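Local coordinates for proline dehydrogenase (Bradyrhizobium japonicum USDA 110, PDB 3HAZ), which probably oxidizes proline to glutamate in two steps, using an FAD-dependent proline dehydrogenase and an NAD-dependent aldehyde dehydrogenase joined in one chain, at residues Arg254-Val257 and Glu258-Gln262. Numbering follows the deposited sequence.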
ATOM      1  N   ARG A 254     -42.437  22.240  37.742  1.00 26.62           N
ATOM      2  CA  ARG A 254     -43.819  22.330  37.278  1.00 28.75           C
ATOM      3  C   ARG A 254     -44.373  20.965  36.851  1.00 25.74           C
ATOM      4  O   ARG A 254     -45.562  20.705  37.009  1.00 32.54           O
ATOM      5  CB  ARG A 254     -43.963  23.352  36.151  1.00 28.01           C
ATOM      6  CG  ARG A 254     -43.316  22.930  34.843  1.00 30.27           C
ATOM      7  CD  ARG A 254     -43.678  23.897  33.729  1.00 34.41           C
ATOM      8  NE  ARG A 254     -45.063  23.733  33.302  1.00 33.43           N
ATOM      9  CZ  ARG A 254     -45.529  24.124  32.121  1.00 34.29           C
ATOM     10  NH1 ARG A 254     -46.805  23.930  31.808  1.00 33.65           N
ATOM     11  NH2 ARG A 254     -44.715  24.706  31.247  1.00 29.42           N
ATOM     12  N   VAL A 255     -43.505  20.100  36.320  1.00 29.56           N
ATOM     13  CA  VAL A 255     -43.906  18.748  35.927  1.00 26.86           C
ATOM     14  C   VAL A 255     -44.461  17.940  37.110  1.00 32.35           C
ATOM     15  O   VAL A 255     -45.511  17.313  37.003  1.00 29.66           O
ATOM     16  CB  VAL A 255     -42.745  17.973  35.247  1.00 26.40           C
ATOM     17  CG1 VAL A 255     -43.100  16.484  35.071  1.00 21.28           C
ATOM     18  CG2 VAL A 255     -42.412  18.596  33.899  1.00 27.11           C
ATOM     19  N   MET A 256     -43.766  17.975  38.241  1.00 34.05           N
ATOM     20  CA  MET A 256     -44.179  17.201  39.405  1.00 30.11           C
ATOM     21  C   MET A 256     -45.522  17.676  39.941  1.00 30.03           C
ATOM     22  O   MET A 256     -46.286  16.905  40.522  1.00 31.51           O
ATOM     23  CB  MET A 256     -43.121  17.281  40.504  1.00 22.73           C
ATOM     24  CG  MET A 256     -41.787  16.675  40.105  1.00 25.33           C
ATOM     25  SD  MET A 256     -41.956  14.955  39.609  1.00 29.11           S
ATOM     26  CE  MET A 256     -42.637  14.264  41.120  1.00 31.55           C
ATOM     27  N   VAL A 257     -45.807  18.952  39.727  1.00 24.02           N
ATOM     28  CA  VAL A 257     -47.016  19.566  40.252  1.00 28.11           C
ATOM     29  C   VAL A 257     -48.205  19.410  39.287  1.00 36.19           C
ATOM     30  O   VAL A 257     -49.363  19.302  39.713  1.00 32.83           O
ATOM     31  CB  VAL A 257     -46.730  21.056  40.579  1.00 42.16           C
ATOM     32  CG1 VAL A 257     -47.960  21.898  40.430  1.00 34.87           C
ATOM     33  CG2 VAL A 257     -46.122  21.190  41.975  1.00 33.80           C
ATOM     34  N   GLU A 258     -47.912  19.368  37.989  1.00 31.23           N
ATOM     35  CA  GLU A 258     -48.964  19.332  36.970  1.00 31.52           C
ATOM     36  C   GLU A 258     -49.230  17.938  36.402  1.00 31.81           C
ATOM     37  O   GLU A 258     -50.381  17.554  36.199  1.00 26.92           O
ATOM     38  CB  GLU A 258     -48.637  20.301  35.825  1.00 31.64           C
ATOM     39  CG  GLU A 258     -48.595  21.761  36.264  1.00 30.78           C
ATOM     40  CD  GLU A 258     -48.167  22.709  35.154  1.00 35.00           C
ATOM     41  OE1 GLU A 258     -47.259  22.354  34.372  1.00 32.25           O
ATOM     42  OE2 GLU A 258     -48.733  23.819  35.072  1.00 32.73           O
ATOM     43  N   LEU A 259     -48.166  17.186  36.143  1.00 28.96           N
ATOM     44  CA  LEU A 259     -48.291  15.905  35.450  1.00 25.30           C
ATOM     45  C   LEU A 259     -48.828  14.777  36.347  1.00 26.92           C
ATOM     46  O   LEU A 259     -49.697  14.005  35.942  1.00 23.17           O
ATOM     47  CB  LEU A 259     -46.949  15.520  34.817  1.00 21.87           C
ATOM     48  CG  LEU A 259     -46.849  14.143  34.152  1.00 18.62           C
ATOM     49  CD1 LEU A 259     -48.058  13.865  33.277  1.00 25.38           C
ATOM     50  CD2 LEU A 259     -45.551  14.024  33.356  1.00 18.27           C
ATOM     51  N   VAL A 260     -48.317  14.693  37.568  1.00 28.91           N
ATOM     52  CA  VAL A 260     -48.717  13.632  38.490  1.00 30.11           C
ATOM     53  C   VAL A 260     -50.235  13.488  38.682  1.00 30.16           C
ATOM     54  O   VAL A 260     -50.763  12.378  38.595  1.00 29.15           O
ATOM     55  CB  VAL A 260     -48.001  13.767  39.857  1.00 31.45           C
ATOM     56  CG1 VAL A 260     -48.572  12.774  40.863  1.00 28.59           C
ATOM     57  CG2 VAL A 260     -46.500  13.565  39.684  1.00 29.35           C
ATOM     58  N   PRO A 261     -50.946  14.596  38.947  1.00 32.47           N
ATOM     59  CA  PRO A 261     -52.391  14.419  39.134  1.00 32.70           C
ATOM     60  C   PRO A 261     -53.051  13.891  37.869  1.00 29.86           C
ATOM     61  O   PRO A 261     -54.026  13.146  37.949  1.00 30.11           O
ATOM     62  CB  PRO A 261     -52.893  15.840  39.441  1.00 36.66           C
ATOM     63  CG  PRO A 261     -51.671  16.601  39.883  1.00 30.62           C
ATOM     64  CD  PRO A 261     -50.524  15.994  39.138  1.00 26.97           C
ATOM     65  N   GLN A 262     -52.525  14.279  36.713  1.00 29.67           N
ATOM     66  CA  GLN A 262     -53.056  13.800  35.445  1.00 28.04           C
ATOM     67  C   GLN A 262     -52.855  12.293  35.296  1.00 24.09           C
ATOM     68  O   GLN A 262     -53.797  11.565  34.982  1.00 28.81           O
ATOM     69  CB  GLN A 262     -52.397  14.542  34.276  1.00 29.31           C
ATOM     70  CG  GLN A 262     -52.355  16.051  34.443  1.00 32.01           C
ATOM     71  CD  GLN A 262     -53.664  16.732  34.105  1.00 47.22           C
ATOM     72  OE1 GLN A 262     -54.734  16.116  34.126  1.00 39.39           O
ATOM     73  NE2 GLN A 262     -53.587  18.022  33.794  1.00 57.92           N
TER
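Glu-258 OE1 accepts two hydrogen bonds from Arg-254 in an i, i+4 salt bridge on helix 252-272 of the proline dehydrogenase barrel. Arg-254 NE lies 2.8 Å from Glu-258 OE1, and Arg-254 NH1 3.0 Å from it. The guanidinium approaches side-on, with OE1 close to its plane. The carboxylate is turned 64° against that plane. NH1 meets the syn lone pair of OE1; NE comes from the same side but out of the carboxylate plane. Arg-254 bends at chi3 (-73°), which brings NE round to face the acid. OE1 also has a hydrogen bond with His-244 NE2, and Arg-254 NH1 has a second salt bridge, to Glu-820 of the aldehyde dehydrogenase part. Replacing Glu-258 by an alanine would probably leave Arg-254 NE and His-244 NE2 without this partner, with Glu-820 still holding Arg-254 NH1. On another side of the helix, Val-255 and Leu-259 lie alongside each other. Val-255 CG1, anti to its own N (chi1 170°), meets Leu-259 CD2 at 3.9 Å. Met-256 touches Asp-292 and Val-293 on helix 287-298, and Val-260 touches Thr-297 there. Pro-261 has no N-H to give, and the helix is kinked there. Pro-261 CD rests 3.6 Å from Val-257 O.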